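Local coordinates for protein condensin complex subunit 3 (Schizosaccharomyces pombe, PDB 5OQR) that acts as a regulatory subunit of the condensin complex, which converts interphase chromatin into condensed, mitotic-like chromosomes, at residues Q338-I343 with R381-K386; R229-G234 with Y252-N257. All coordinates share one frame; numbering follows the deposited sequence.

Contact 1 (Q338-I343 with R381-K386); sequences QLTYYI and RRKLLK
Thr340 rests its hydroxyl on Leu384, while its CB and CG2 lie along the stem of Lys383 and CG2 also meets Leu384 CA; the bond from CA to CB points toward the neighbouring helix. Threonine suits the place because it is small enough to sit between two helices whose local axes approach to 9.4 Å and run almost the same way, 19° apart. The CA atoms of Thr340 and Leu384 are the closest pair across the contact, at 5.5 Å. Thr340 CG2 lies anti to its backbone N and OG1 beside that N (chi1 -51°), a setting that lets OG1 bond back to the carbonyl oxygen of Val336, one turn earlier. The hydroxyl is thereby satisfied by its own helix and can rest on hydrocarbon: OG1 is 3.4 Å from Leu384 CB and 3.6 Å from Leu384 CD1. The two side chains cross at a slant. Leu384 thus offers the hydroxyl both the root of its side chain and one methyl.

Lys383 suits the margin, where an aliphatic stem can pack while a charged tip finds a polar partner. Its chain is extended from the first torsion (chi1 -170°) to the end, reaching across so that CE lies 4.0 Å from Thr340 CG2. NZ then passes 4.1 Å from Tyr341 CB and donates to the carbonyl oxygen of Val337, so the amine joins the second helix to the backbone of the first.

Around this pairing, Leu339 and Ile343 of helix 336-348 touch Leu366 of helix 356-372. Leu384 also packs on Leu408 and Leu412 of helix 399-412. The contact therefore sets two nearly parallel helices side by side, with helix 356-372 between them in the chain, and segment 381-386 belongs to HEAT repeat 6.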
ATOM      1  N   GLN A 338     -10.696   8.411  39.740  1.00 39.89           N
ATOM      2  CA  GLN A 338     -10.986   6.995  39.548  1.00 38.35           C
ATOM      3  C   GLN A 338      -9.941   6.346  38.652  1.00 37.27           C
ATOM      4  O   GLN A 338      -9.546   5.197  38.878  1.00 32.73           O
ATOM      5  CB  GLN A 338     -12.378   6.819  38.946  1.00 39.21           C
ATOM      6  CG  GLN A 338     -13.488   7.610  39.624  1.00 43.14           C
ATOM      7  CD  GLN A 338     -14.679   7.815  38.710  1.00 58.32           C
ATOM      8  OE1 GLN A 338     -14.980   8.939  38.305  1.00 47.90           O
ATOM      9  NE2 GLN A 338     -15.361   6.729  38.371  1.00 64.96           N
ATOM     10  N   LEU A 339      -9.483   7.070  37.629  1.00 36.32           N
ATOM     11  CA  LEU A 339      -8.481   6.531  36.717  1.00 29.87           C
ATOM     12  C   LEU A 339      -7.186   6.226  37.453  1.00 29.55           C
ATOM     13  O   LEU A 339      -6.612   5.143  37.300  1.00 28.28           O
ATOM     14  CB  LEU A 339      -8.235   7.521  35.580  1.00 31.92           C
ATOM     15  CG  LEU A 339      -7.267   7.068  34.489  1.00 24.70           C
ATOM     16  CD1 LEU A 339      -7.904   6.003  33.616  1.00 28.85           C
ATOM     17  CD2 LEU A 339      -6.824   8.253  33.659  1.00 29.41           C
ATOM     18  N   THR A 340      -6.704   7.178  38.255  1.00 30.44           N
ATOM     19  CA  THR A 340      -5.527   6.927  39.079  1.00 34.12           C
ATOM     20  C   THR A 340      -5.725   5.684  39.934  1.00 31.10           C
ATOM     21  O   THR A 340      -4.808   4.872  40.090  1.00 27.55           O
ATOM     22  CB  THR A 340      -5.233   8.139  39.965  1.00 35.79           C
ATOM     23  OG1 THR A 340      -5.195   9.326  39.163  1.00 39.93           O
ATOM     24  CG2 THR A 340      -3.897   7.976  40.674  1.00 35.98           C
ATOM     25  N   TYR A 341      -6.924   5.516  40.488  1.00 31.57           N
ATOM     26  CA  TYR A 341      -7.222   4.331  41.281  1.00 34.03           C
ATOM     27  C   TYR A 341      -7.202   3.072  40.422  1.00 35.12           C
ATOM     28  O   TYR A 341      -6.618   2.056  40.817  1.00 33.06           O
ATOM     29  CB  TYR A 341      -8.576   4.514  41.970  1.00 41.50           C
ATOM     30  CG  TYR A 341      -9.113   3.289  42.670  1.00 33.68           C
ATOM     31  CD1 TYR A 341     -10.302   2.705  42.262  1.00 36.81           C
ATOM     32  CD2 TYR A 341      -8.439   2.722  43.741  1.00 35.14           C
ATOM     33  CE1 TYR A 341     -10.805   1.592  42.898  1.00 42.38           C
ATOM     34  CE2 TYR A 341      -8.934   1.606  44.384  1.00 40.18           C
ATOM     35  CZ  TYR A 341     -10.119   1.046  43.959  1.00 43.46           C
ATOM     36  OH  TYR A 341     -10.621  -0.069  44.590  1.00 38.68           O
ATOM     37  N   TYR A 342      -7.818   3.121  39.238  1.00 34.21           N
ATOM     38  CA  TYR A 342      -7.842   1.949  38.365  1.00 33.45           C
ATOM     39  C   TYR A 342      -6.436   1.545  37.944  1.00 31.74           C
ATOM     40  O   TYR A 342      -6.123   0.353  37.859  1.00 30.89           O
ATOM     41  CB  TYR A 342      -8.698   2.226  37.131  1.00 34.50           C
ATOM     42  CG  TYR A 342     -10.136   2.577  37.426  1.00 41.85           C
ATOM     43  CD1 TYR A 342     -10.813   2.001  38.492  1.00 40.65           C
ATOM     44  CD2 TYR A 342     -10.819   3.489  36.635  1.00 37.34           C
ATOM     45  CE1 TYR A 342     -12.128   2.323  38.760  1.00 40.35           C
ATOM     46  CE2 TYR A 342     -12.129   3.817  36.894  1.00 44.29           C
ATOM     47  CZ  TYR A 342     -12.780   3.231  37.957  1.00 42.77           C
ATOM     48  OH  TYR A 342     -14.090   3.562  38.211  1.00 43.64           O
ATOM     49  N   ILE A 343      -5.578   2.525  37.660  1.00 31.16           N
ATOM     50  CA  ILE A 343      -4.195   2.223  37.306  1.00 26.35           C
ATOM     51  C   ILE A 343      -3.483   1.553  38.474  1.00 30.55           C
ATOM     52  O   ILE A 343      -2.726   0.593  38.290  1.00 31.34           O
ATOM     53  CB  ILE A 343      -3.472   3.508  36.857  1.00 20.18           C
ATOM     54  CG1 ILE A 343      -4.051   4.000  35.533  1.00 25.18           C
ATOM     55  CG2 ILE A 343      -1.965   3.272  36.725  1.00 22.91           C
ATOM     56  CD1 ILE A 343      -3.550   5.367  35.093  1.00 21.55           C
ATOM     57  N   ARG A 381      -5.581  16.071  39.336  1.00 66.61           N
ATOM     58  CA  ARG A 381      -4.268  16.302  38.744  1.00 58.54           C
ATOM     59  C   ARG A 381      -3.164  16.017  39.752  1.00 55.44           C
ATOM     60  O   ARG A 381      -2.183  15.331  39.444  1.00 48.31           O
ATOM     61  CB  ARG A 381      -4.174  17.741  38.233  1.00 65.47           C
ATOM     62  CG  ARG A 381      -2.794  18.140  37.732  1.00 65.06           C
ATOM     63  CD  ARG A 381      -2.752  19.592  37.298  1.00 70.06           C
ATOM     64  NE  ARG A 381      -1.396  20.136  37.391  1.00 78.97           N
ATOM     65  CZ  ARG A 381      -0.980  21.020  38.294  1.00 76.96           C
ATOM     66  NH1 ARG A 381       0.282  21.432  38.276  1.00 82.72           N
ATOM     67  NH2 ARG A 381      -1.808  21.513  39.207  1.00 83.16           N
ATOM     68  N   ARG A 382      -3.313  16.538  40.971  1.00 63.69           N
ATOM     69  CA  ARG A 382      -2.303  16.327  42.002  1.00 57.52           C
ATOM     70  C   ARG A 382      -2.205  14.856  42.388  1.00 48.77           C
ATOM     71  O   ARG A 382      -1.108  14.345  42.638  1.00 40.06           O
ATOM     72  CB  ARG A 382      -2.632  17.182  43.225  1.00 74.99           C
ATOM     73  CG  ARG A 382      -2.623  18.678  42.946  1.00 86.60           C
ATOM     74  CD  ARG A 382      -3.789  19.388  43.620  1.00100.96           C
ATOM     75  NE  ARG A 382      -3.792  19.218  45.068  1.00106.24           N
ATOM     76  CZ  ARG A 382      -3.081  19.952  45.917  1.00106.28           C
ATOM     77  NH1 ARG A 382      -2.289  20.917  45.469  1.00106.11           N
ATOM     78  NH2 ARG A 382      -3.159  19.718  47.219  1.00102.52           N
ATOM     79  N   LYS A 383      -3.339  14.158  42.443  1.00 46.35           N
ATOM     80  CA  LYS A 383      -3.317  12.749  42.817  1.00 46.66           C
ATOM     81  C   LYS A 383      -2.536  11.930  41.798  1.00 45.67           C
ATOM     82  O   LYS A 383      -1.607  11.196  42.151  1.00 41.49           O
ATOM     83  CB  LYS A 383      -4.741  12.213  42.951  1.00 49.78           C
ATOM     84  CG  LYS A 383      -4.808  10.825  43.567  1.00 48.66           C
ATOM     85  CD  LYS A 383      -6.163  10.174  43.372  1.00 52.26           C
ATOM     86  CE  LYS A 383      -6.147   8.733  43.857  1.00 65.70           C
ATOM     87  NZ  LYS A 383      -7.460   8.055  43.682  1.00 61.76           N
ATOM     88  N   LEU A 384      -2.905  12.047  40.521  1.00 46.53           N
ATOM     89  CA  LEU A 384      -2.224  11.283  39.483  1.00 41.20           C
ATOM     90  C   LEU A 384      -0.738  11.612  39.442  1.00 37.67           C
ATOM     91  O   LEU A 384       0.095  10.730  39.206  1.00 30.76           O
ATOM     92  CB  LEU A 384      -2.876  11.557  38.129  1.00 38.62           C
ATOM     93  CG  LEU A 384      -2.301  10.825  36.919  1.00 37.93           C
ATOM     94  CD1 LEU A 384      -2.271   9.320  37.138  1.00 35.60           C
ATOM     95  CD2 LEU A 384      -3.117  11.168  35.691  1.00 38.90           C
ATOM     96  N   LEU A 385      -0.385  12.876  39.674  1.00 37.73           N
ATOM     97  CA  LEU A 385       1.022  13.254  39.711  1.00 33.55           C
ATOM     98  C   LEU A 385       1.751  12.522  40.830  1.00 33.78           C
ATOM     99  O   LEU A 385       2.857  12.006  40.638  1.00 33.14           O
ATOM    100  CB  LEU A 385       1.146  14.767  39.880  1.00 39.90           C
ATOM    101  CG  LEU A 385       2.567  15.324  39.933  1.00 41.95           C
ATOM    102  CD1 LEU A 385       3.310  15.028  38.645  1.00 48.36           C
ATOM    103  CD2 LEU A 385       2.531  16.815  40.198  1.00 60.04           C
ATOM    104  N   LYS A 386       1.141  12.471  42.015  1.00 40.80           N
ATOM    105  CA  LYS A 386       1.719  11.712  43.118  1.00 36.53           C
ATOM    106  C   LYS A 386       1.897  10.250  42.738  1.00 40.50           C
ATOM    107  O   LYS A 386       2.969   9.668  42.940  1.00 39.64           O
ATOM    108  CB  LYS A 386       0.829  11.832  44.352  1.00 58.64           C
ATOM    109  CG  LYS A 386       1.481  12.507  45.533  1.00 65.05           C
ATOM    110  CD  LYS A 386       0.505  12.571  46.689  1.00 79.16           C
ATOM    111  CE  LYS A 386       1.127  13.190  47.917  1.00 93.87           C
ATOM    112  NZ  LYS A 386       0.077  13.744  48.814  1.00104.02           N
TER

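Contact 2 (R229-G234 with Y252-N257); sequences RILKWG and YQWIEN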
ATOM      1  N   ARG A 229      -4.001  -9.697   9.033  1.00 41.64           N
ATOM      2  CA  ARG A 229      -3.495  -9.206   7.757  1.00 36.11           C
ATOM      3  C   ARG A 229      -4.640  -8.772   6.853  1.00 42.41           C
ATOM      4  O   ARG A 229      -4.520  -7.792   6.109  1.00 40.06           O
ATOM      5  CB  ARG A 229      -2.644 -10.283   7.087  1.00 50.67           C
ATOM      6  CG  ARG A 229      -1.666  -9.738   6.058  1.00 68.97           C
ATOM      7  CD  ARG A 229      -0.480 -10.669   5.839  1.00 76.99           C
ATOM      8  NE  ARG A 229      -0.859 -11.914   5.167  1.00 80.04           N
ATOM      9  CZ  ARG A 229      -0.868 -13.123   5.724  1.00 78.85           C
ATOM     10  NH1 ARG A 229      -0.511 -13.301   6.989  1.00 77.95           N
ATOM     11  NH2 ARG A 229      -1.233 -14.175   5.000  1.00 86.59           N
ATOM     12  N   ILE A 230      -5.768  -9.483   6.915  1.00 42.97           N
ATOM     13  CA  ILE A 230      -6.951  -9.088   6.153  1.00 42.30           C
ATOM     14  C   ILE A 230      -7.394  -7.688   6.557  1.00 46.13           C
ATOM     15  O   ILE A 230      -7.483  -6.777   5.726  1.00 39.08           O
ATOM     16  CB  ILE A 230      -8.085 -10.110   6.355  1.00 40.13           C
ATOM     17  CG1 ILE A 230      -7.705 -11.450   5.723  1.00 53.74           C
ATOM     18  CG2 ILE A 230      -9.394  -9.597   5.754  1.00 61.56           C
ATOM     19  CD1 ILE A 230      -8.638 -12.578   6.077  1.00 44.48           C
ATOM     20  N   LEU A 231      -7.688  -7.502   7.845  1.00 43.21           N
ATOM     21  CA  LEU A 231      -8.223  -6.226   8.306  1.00 41.27           C
ATOM     22  C   LEU A 231      -7.230  -5.095   8.081  1.00 40.36           C
ATOM     23  O   LEU A 231      -7.622  -3.976   7.732  1.00 39.94           O
ATOM     24  CB  LEU A 231      -8.600  -6.326   9.784  1.00 41.73           C
ATOM     25  CG  LEU A 231      -9.590  -7.434  10.142  1.00 36.46           C
ATOM     26  CD1 LEU A 231      -9.815  -7.467  11.643  1.00 35.12           C
ATOM     27  CD2 LEU A 231     -10.905  -7.248   9.404  1.00 36.40           C
ATOM     28  N   LYS A 232      -5.939  -5.365   8.275  1.00 40.93           N
ATOM     29  CA  LYS A 232      -4.932  -4.334   8.051  1.00 41.39           C
ATOM     30  C   LYS A 232      -5.005  -3.806   6.625  1.00 44.88           C
ATOM     31  O   LYS A 232      -4.973  -2.592   6.397  1.00 49.08           O
ATOM     32  CB  LYS A 232      -3.540  -4.891   8.348  1.00 41.41           C
ATOM     33  CG  LYS A 232      -2.445  -3.834   8.362  1.00 47.79           C
ATOM     34  CD  LYS A 232      -1.059  -4.451   8.421  1.00 53.54           C
ATOM     35  CE  LYS A 232      -0.684  -5.113   7.105  1.00 77.15           C
ATOM     36  NZ  LYS A 232       0.713  -5.622   7.108  1.00 87.59           N
ATOM     37  N   TRP A 233      -5.107  -4.708   5.649  1.00 47.51           N
ATOM     38  CA  TRP A 233      -5.197  -4.286   4.255  1.00 50.96           C
ATOM     39  C   TRP A 233      -6.552  -3.656   3.957  1.00 44.42           C
ATOM     40  O   TRP A 233      -6.628  -2.574   3.366  1.00 39.56           O
ATOM     41  CB  TRP A 233      -4.948  -5.481   3.335  1.00 52.34           C
ATOM     42  CG  TRP A 233      -3.511  -5.882   3.218  1.00 61.34           C
ATOM     43  CD1 TRP A 233      -2.420  -5.079   3.374  1.00 75.02           C
ATOM     44  CD2 TRP A 233      -3.008  -7.188   2.919  1.00 67.50           C
ATOM     45  NE1 TRP A 233      -1.270  -5.804   3.188  1.00 82.57           N
ATOM     46  CE2 TRP A 233      -1.603  -7.102   2.908  1.00 78.23           C
ATOM     47  CE3 TRP A 233      -3.610  -8.422   2.659  1.00 70.69           C
ATOM     48  CZ2 TRP A 233      -0.790  -8.203   2.648  1.00 89.86           C
ATOM     49  CZ3 TRP A 233      -2.801  -9.513   2.401  1.00 75.61           C
ATOM     50  CH2 TRP A 233      -1.407  -9.397   2.397  1.00 84.47           C
ATOM     51  N   GLY A 234      -7.633  -4.320   4.366  1.00 36.33           N
ATOM     52  CA  GLY A 234      -8.959  -3.846   4.005  1.00 35.68           C
ATOM     53  C   GLY A 234      -9.280  -2.486   4.594  1.00 38.74           C
ATOM     54  O   GLY A 234      -9.707  -1.573   3.885  1.00 46.48           O
ATOM     55  N   TYR A 252     -20.654  -6.929  10.071  1.00 38.36           N
ATOM     56  CA  TYR A 252     -21.928  -7.619   9.903  1.00 36.86           C
ATOM     57  C   TYR A 252     -21.768  -9.131   9.830  1.00 43.24           C
ATOM     58  O   TYR A 252     -22.654  -9.868  10.270  1.00 60.85           O
ATOM     59  CB  TYR A 252     -22.648  -7.108   8.654  1.00 43.47           C
ATOM     60  CG  TYR A 252     -23.329  -5.771   8.851  1.00 37.32           C
ATOM     61  CD1 TYR A 252     -24.400  -5.640   9.722  1.00 35.69           C
ATOM     62  CD2 TYR A 252     -22.907  -4.644   8.164  1.00 37.83           C
ATOM     63  CE1 TYR A 252     -25.026  -4.424   9.909  1.00 33.23           C
ATOM     64  CE2 TYR A 252     -23.527  -3.425   8.342  1.00 36.43           C
ATOM     65  CZ  TYR A 252     -24.587  -3.321   9.216  1.00 37.16           C
ATOM     66  OH  TYR A 252     -25.210  -2.107   9.399  1.00 45.02           O
ATOM     67  N   GLN A 253     -20.653  -9.610   9.280  1.00 41.10           N
ATOM     68  CA  GLN A 253     -20.411 -11.048   9.230  1.00 45.77           C
ATOM     69  C   GLN A 253     -19.563 -11.516  10.411  1.00 49.36           C
ATOM     70  O   GLN A 253     -19.983 -12.385  11.180  1.00 47.91           O
ATOM     71  CB  GLN A 253     -19.731 -11.431   7.913  1.00 56.32           C
ATOM     72  CG  GLN A 253     -19.630 -12.939   7.707  1.00 73.00           C
ATOM     73  CD  GLN A 253     -18.468 -13.335   6.822  1.00 75.33           C
ATOM     74  OE1 GLN A 253     -18.085 -12.601   5.912  1.00 73.91           O
ATOM     75  NE2 GLN A 253     -17.893 -14.500   7.093  1.00 69.12           N
ATOM     76  N   TRP A 254     -18.363 -10.952  10.558  1.00 48.60           N
ATOM     77  CA  TRP A 254     -17.451 -11.425  11.594  1.00 44.65           C
ATOM     78  C   TRP A 254     -18.034 -11.214  12.984  1.00 40.12           C
ATOM     79  O   TRP A 254     -17.899 -12.076  13.859  1.00 45.47           O
ATOM     80  CB  TRP A 254     -16.100 -10.725  11.458  1.00 41.28           C
ATOM     81  CG  TRP A 254     -15.312 -11.215  10.285  1.00 41.73           C
ATOM     82  CD1 TRP A 254     -15.798 -11.858   9.186  1.00 42.73           C
ATOM     83  CD2 TRP A 254     -13.896 -11.122  10.100  1.00 41.56           C
ATOM     84  NE1 TRP A 254     -14.776 -12.163   8.326  1.00 47.74           N
ATOM     85  CE2 TRP A 254     -13.596 -11.723   8.864  1.00 41.00           C
ATOM     86  CE3 TRP A 254     -12.854 -10.587  10.860  1.00 39.48           C
ATOM     87  CZ2 TRP A 254     -12.300 -11.803   8.369  1.00 42.55           C
ATOM     88  CZ3 TRP A 254     -11.567 -10.667  10.366  1.00 43.12           C
ATOM     89  CH2 TRP A 254     -11.300 -11.269   9.133  1.00 46.40           C
ATOM     90  N   ILE A 255     -18.685 -10.072  13.209  1.00 42.29           N
ATOM     91  CA  ILE A 255     -19.350  -9.850  14.487  1.00 42.06           C
ATOM     92  C   ILE A 255     -20.388 -10.932  14.738  1.00 44.09           C
ATOM     93  O   ILE A 255     -20.668 -11.284  15.890  1.00 50.52           O
ATOM     94  CB  ILE A 255     -19.976  -8.441  14.517  1.00 43.91           C
ATOM     95  CG1 ILE A 255     -20.591  -8.141  15.883  1.00 43.17           C
ATOM     96  CG2 ILE A 255     -21.054  -8.311  13.450  1.00 54.69           C
ATOM     97  CD1 ILE A 255     -19.625  -8.250  17.049  1.00 50.16           C
ATOM     98  N   GLU A 256     -20.980 -11.475  13.672  1.00 55.61           N
ATOM     99  CA  GLU A 256     -21.971 -12.533  13.824  1.00 56.95           C
ATOM    100  C   GLU A 256     -21.326 -13.821  14.319  1.00 55.94           C
ATOM    101  O   GLU A 256     -21.857 -14.485  15.216  1.00 59.85           O
ATOM    102  CB  GLU A 256     -22.685 -12.770  12.492  1.00 63.23           C
ATOM    103  CG  GLU A 256     -24.136 -13.193  12.620  1.00 66.62           C
ATOM    104  CD  GLU A 256     -25.007 -12.103  13.212  1.00 76.18           C
ATOM    105  OE1 GLU A 256     -25.521 -12.291  14.336  1.00 83.68           O
ATOM    106  OE2 GLU A 256     -25.166 -11.049  12.560  1.00 82.50           O
ATOM    107  N   ASN A 257     -20.178 -14.190  13.746  1.00 53.52           N
ATOM    108  CA  ASN A 257     -19.472 -15.382  14.196  1.00 50.99           C
ATOM    109  C   ASN A 257     -19.027 -15.268  15.647  1.00 58.46           C
ATOM    110  O   ASN A 257     -18.791 -16.294  16.294  1.00 61.43           O
ATOM    111  CB  ASN A 257     -18.256 -15.640  13.305  1.00 53.22           C
ATOM    112  CG  ASN A 257     -18.612 -15.704  11.831  1.00 62.35           C
ATOM    113  OD1 ASN A 257     -17.907 -15.151  10.989  1.00 53.25           O
ATOM    114  ND2 ASN A 257     -19.711 -16.376  11.513  1.00 70.57           N
TER
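Trp254 and Leu231 meet inside HEAT repeat 5, a helical repeat in which helices 224-235 and 240-257 pack by their apolar faces. All three residues that touch are buried, and Trp254 gives up about as much surface as Leu231 and Ile230 together. The backbones are far apart here: Leu231 CA and Trp254 CA are separated by 11.1 Å, so a long side chain is needed to bridge the distance. Tryptophan suits the role, since its bond from CA to CB points toward the other helix and its six-membered ring supplies the touching atoms. With CG anti to the carbonyl carbon (chi1 -73°), the ring system extends across the gap, CZ3 and CH2 leading.

Leu231 lays its branched end against the CZ3 corner of the ring. CD2 stands 3.6 Å from Trp254 CZ3, and Leu231 CG follows at 3.8 Å from the same carbon. The two side chains run past each other in opposing directions, and the leucine comes to the ring at a slant. Cutting Leu231 back to an alanine here removes CG and both methyls, which would probably leave Trp254 CZ3 without its nearest neighbour across the contact and open a gap beside the indole.

Ile230 adds a second, looser touch, its CG2 methyl approaching Trp254 CH2 at 4.2 Å, also obliquely. A branched, wholly apolar side chain suits this buried place, where it meets the indole, Met249 of helix 240-257 and Tyr209 of helix 202-212 together. The indole also stacks with Phe219, while Leu231 packs on Val277 of helix 275-288. Nearby, Trp233 hydrogen-bonds through NE1 to an aromatic side chain of another protein chain. The second methyl of Leu231, CD1, lies 3.9 Å from Trp254 CZ3.

Overall arrangement
Contact 2 comes first along the chain and closes before contact 1 opens. Their centres lie 36 Å apart and their nearest atoms about 24 Å apart, so they do not touch, and they share no helix. Both belong to one all-helical solenoid without strands. The 229-234/252-257 pair lies within HEAT repeat 5, whereas the 338-343/381-386 pair joins helix 336-348 to the first part of HEAT repeat 6, with helix 356-372 coming between them in the chain. Contact 2 is buried, its centre about 18 Å from that of the chain; contact 1 is partly buried, its centre about 40 Å away. Together they illustrate packing within one repeat and between helices further apart in the chain, which builds the curved scaffold of this condensin subunit.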